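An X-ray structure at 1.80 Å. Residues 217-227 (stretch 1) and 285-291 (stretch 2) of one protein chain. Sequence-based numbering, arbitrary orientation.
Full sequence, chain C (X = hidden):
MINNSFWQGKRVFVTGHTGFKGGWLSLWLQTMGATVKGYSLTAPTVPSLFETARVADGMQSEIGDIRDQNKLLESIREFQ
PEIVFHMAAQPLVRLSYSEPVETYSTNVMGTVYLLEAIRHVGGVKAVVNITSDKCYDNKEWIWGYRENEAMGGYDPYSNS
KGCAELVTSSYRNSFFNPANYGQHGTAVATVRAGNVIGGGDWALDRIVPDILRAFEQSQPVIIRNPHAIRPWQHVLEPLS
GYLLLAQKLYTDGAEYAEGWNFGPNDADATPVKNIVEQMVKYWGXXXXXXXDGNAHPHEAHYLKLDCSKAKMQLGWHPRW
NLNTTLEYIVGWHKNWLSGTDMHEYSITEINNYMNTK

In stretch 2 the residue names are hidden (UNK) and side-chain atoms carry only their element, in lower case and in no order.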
# COMPACT_ATOMS: atom_id res chain seq x y z
N GLN C 217 42.01 26.47 3.86
CA GLN C 217 42.49 27.66 4.55
C GLN C 217 43.05 27.35 5.93
O GLN C 217 43.18 28.24 6.77
CB GLN C 217 41.34 28.67 4.69
CG GLN C 217 40.76 29.13 3.37
CD GLN C 217 39.66 30.16 3.54
OE1 GLN C 217 39.09 30.64 2.55
NE2 GLN C 217 39.34 30.49 4.78
N SER C 218 43.39 26.09 6.16
CA SER C 218 43.94 25.67 7.44
C SER C 218 43.05 26.15 8.58
O SER C 218 43.53 26.45 9.68
CB SER C 218 45.36 26.21 7.62
OG SER C 218 46.23 25.68 6.65
N GLN C 219 41.75 26.24 8.31
CA GLN C 219 40.78 26.67 9.30
C GLN C 219 40.06 25.43 9.84
O GLN C 219 39.78 24.50 9.08
CB GLN C 219 39.75 27.61 8.67
CG GLN C 219 40.33 28.90 8.12
CD GLN C 219 40.90 29.78 9.21
OE1 GLN C 219 40.21 30.16 10.15
NE2 GLN C 219 42.18 30.11 9.09
N PRO C 220 39.78 25.40 11.15
CA PRO C 220 39.09 24.23 11.70
C PRO C 220 37.69 24.14 11.10
O PRO C 220 36.99 25.15 10.99
CB PRO C 220 39.05 24.53 13.20
CG PRO C 220 40.26 25.39 13.41
CD PRO C 220 40.19 26.31 12.22
N VAL C 221 37.28 22.94 10.70
CA VAL C 221 35.95 22.78 10.14
C VAL C 221 34.94 22.66 11.28
O VAL C 221 35.09 21.82 12.17
CB VAL C 221 35.86 21.54 9.22
CG1 VAL C 221 36.27 20.29 9.97
CG2 VAL C 221 34.44 21.40 8.67
N ILE C 222 33.94 23.53 11.27
CA ILE C 222 32.92 23.54 12.30
C ILE C 222 31.82 22.54 11.96
O ILE C 222 31.32 22.51 10.83
CB ILE C 222 32.27 24.93 12.44
CG1 ILE C 222 33.36 25.98 12.68
CG2 ILE C 222 31.27 24.92 13.59
CD1 ILE C 222 32.83 27.40 12.72
N ILE C 223 31.45 21.72 12.93
CA ILE C 223 30.42 20.71 12.73
C ILE C 223 29.18 21.05 13.54
O ILE C 223 29.28 21.43 14.71
CB ILE C 223 30.91 19.32 13.17
CG1 ILE C 223 32.13 18.91 12.34
CG2 ILE C 223 29.79 18.30 13.02
CD1 ILE C 223 32.65 17.54 12.67
N ARG C 224 28.01 20.92 12.93
CA ARG C 224 26.76 21.18 13.63
C ARG C 224 26.20 19.88 14.20
O ARG C 224 26.32 19.63 15.39
CB ARG C 224 25.74 21.85 12.71
CG ARG C 224 25.94 23.35 12.61
CD ARG C 224 26.75 23.74 11.39
NE ARG C 224 25.89 23.92 10.22
CZ ARG C 224 24.91 24.82 10.14
NH1 ARG C 224 24.66 25.62 11.17
NH2 ARG C 224 24.18 24.91 9.04
N ASN C 225 25.59 19.07 13.35
CA ASN C 225 25.05 17.80 13.81
C ASN C 225 26.00 16.67 13.45
O ASN C 225 25.97 16.15 12.34
CB ASN C 225 23.67 17.53 13.20
CG ASN C 225 23.09 16.19 13.64
OD1 ASN C 225 23.28 15.76 14.78
ND2 ASN C 225 22.38 15.53 12.73
N PRO C 226 26.86 16.28 14.41
CA PRO C 226 27.85 15.21 14.26
C PRO C 226 27.25 13.83 14.03
O PRO C 226 27.95 12.91 13.60
CB PRO C 226 28.63 15.29 15.56
CG PRO C 226 27.56 15.66 16.54
CD PRO C 226 26.84 16.76 15.80
N HIS C 227 25.96 13.69 14.32
CA HIS C 227 25.29 12.41 14.16
C HIS C 227 24.53 12.27 12.85
O HIS C 227 24.02 11.19 12.53
CB HIS C 227 24.31 12.19 15.32
CG HIS C 227 24.95 12.27 16.66
ND1 HIS C 227 25.94 11.39 17.07
CD2 HIS C 227 24.75 13.12 17.70
CE1 HIS C 227 26.32 11.70 18.30
NE2 HIS C 227 25.61 12.75 18.70
N UNK C 285 48.38 17.33 8.49
CA UNK C 285 48.69 18.66 9.00
C UNK C 285 47.89 19.75 8.31
O UNK C 285 47.87 19.83 7.08
c UNK C 285 50.19 18.94 8.87
o UNK C 285 53.33 17.51 9.17
c UNK C 285 51.06 18.02 9.70
c UNK C 285 52.53 18.37 9.61
o UNK C 285 52.90 19.50 9.99
N UNK C 286 47.23 20.58 9.10
CA UNK C 286 46.42 21.65 8.56
C UNK C 286 44.94 21.33 8.62
O UNK C 286 44.11 22.09 8.10
N UNK C 287 44.60 20.21 9.24
CA UNK C 287 43.21 19.79 9.36
C UNK C 287 42.81 19.50 10.80
O UNK C 287 43.54 18.84 11.55
c UNK C 287 42.96 18.56 8.50
N UNK C 288 41.64 20.00 11.19
CA UNK C 288 41.10 19.80 12.53
C UNK C 288 39.62 20.16 12.48
O UNK C 288 39.14 20.65 11.46
o UNK C 288 41.44 22.06 13.34
c UNK C 288 41.81 20.71 13.54
N UNK C 289 38.90 19.93 13.57
CA UNK C 289 37.48 20.24 13.59
C UNK C 289 36.96 20.56 14.98
O UNK C 289 37.55 20.16 15.98
c UNK C 289 35.89 15.13 16.03
n UNK C 289 37.73 15.87 14.50
c UNK C 289 35.93 17.19 14.67
c UNK C 289 36.52 15.98 15.12
c UNK C 289 36.66 19.08 13.02
c UNK C 289 34.67 17.55 15.16
c UNK C 289 34.04 16.70 16.07
c UNK C 289 34.65 15.51 16.50
c UNK C 289 37.92 16.96 13.68
c UNK C 289 36.85 17.79 13.75
N UNK C 290 35.85 21.28 15.03
CA UNK C 290 35.23 21.66 16.29
C UNK C 290 33.71 21.57 16.15
O UNK C 290 33.17 21.75 15.06
o UNK C 290 37.18 22.34 19.09
n UNK C 290 38.74 21.64 17.62
c UNK C 290 37.12 23.28 16.88
c UNK C 290 37.68 22.38 17.96
c UNK C 290 35.62 23.09 16.67
N UNK C 291 33.04 21.28 17.26
CA UNK C 291 31.58 21.17 17.26
C UNK C 291 30.88 22.51 17.09
O UNK C 291 31.23 23.49 17.75
c UNK C 291 31.53 19.05 18.74
c UNK C 291 31.06 18.55 20.10
c UNK C 291 30.93 18.21 17.63
c UNK C 291 31.11 20.51 18.56

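Position 285 carries three side-chain carbons in an unbranched run, the third bonded to two oxygens. A carboxylate at the end of two methylenes is glutamate, Glu 285. The CB of Glu 285 is 8.1 Å from OG of Ser 218, the nearest approach of its side chain to stretch 1, so the identification rests on its atoms alone.

Position 286 has no side-chain atoms, which makes it Gly 286. The backbone agrees: at phi 104° and psi 6° a CB would be jammed against the carbonyl O of Glu 285. The carbonyl O of Gly 286 lies 3.6 Å from the CA of Ser 218.

Position 287 has a single side-chain carbon and is therefore Ala 287. Its CA-to-CB bond points away from stretch 1, and the methyl group makes no contact there.

Position 288 shows one carbon followed by one oxygen, with no further branch: Ser 288. The chi1 angle of 71° (p) accompanies an approach of 3.4 Å between OG and the CB of Pro 220. The backbone contributes more specifically, since the N of Val 221 donates to the O of Ser 288 at 3.0 Å and 166°.

Position 289 has one carbon leading into fused five- and six-membered rings of eight carbons and one nitrogen. This indole identifies Trp 289. Its CB packs 3.3 Å from CG1 of Val 221, and CE3, on the six-membered ring, lies 3.2 Å from CD1 of Ile 223, which meets the ring obliquely.

Position 290 has three carbons in line, the third bearing one oxygen and one nitrogen; this carboxamide chain is Gln 290. Its CG reaches 4.3 Å from the CB of Pro 220. Both the N and the O of this residue bond to stretch 1: the N of Gln 290 donates to the O of Val 221 (3.0 Å, 161°), and the O of Gln 290 accepts from the N of Ile 223 (2.7 Å, 160°).

Position 291 has four carbons, forked at the second, which defines Leu 291. The CA-to-CB bond points away, yet the end of the side chain comes nearer, placing CD2 4.3 Å from the CB of Pro 226.

The contact is a short parallel pairing, with Val 221 opposite Trp 289 and Ile 222 opposite Gln 290. Three backbone hydrogen bonds fix the register, while the CA of Ile 222 makes a CA-H...O contact with the O of Gln 290 at 3.3 Å. Val 221 and Trp 289 share one sheet face; Ile 222 and Gln 290 share the other. Apolar packing around Trp 289 supplements the pairing, which buries 496 Å² over both sides.

Stretch 2, residues 285-291: EGASWQL
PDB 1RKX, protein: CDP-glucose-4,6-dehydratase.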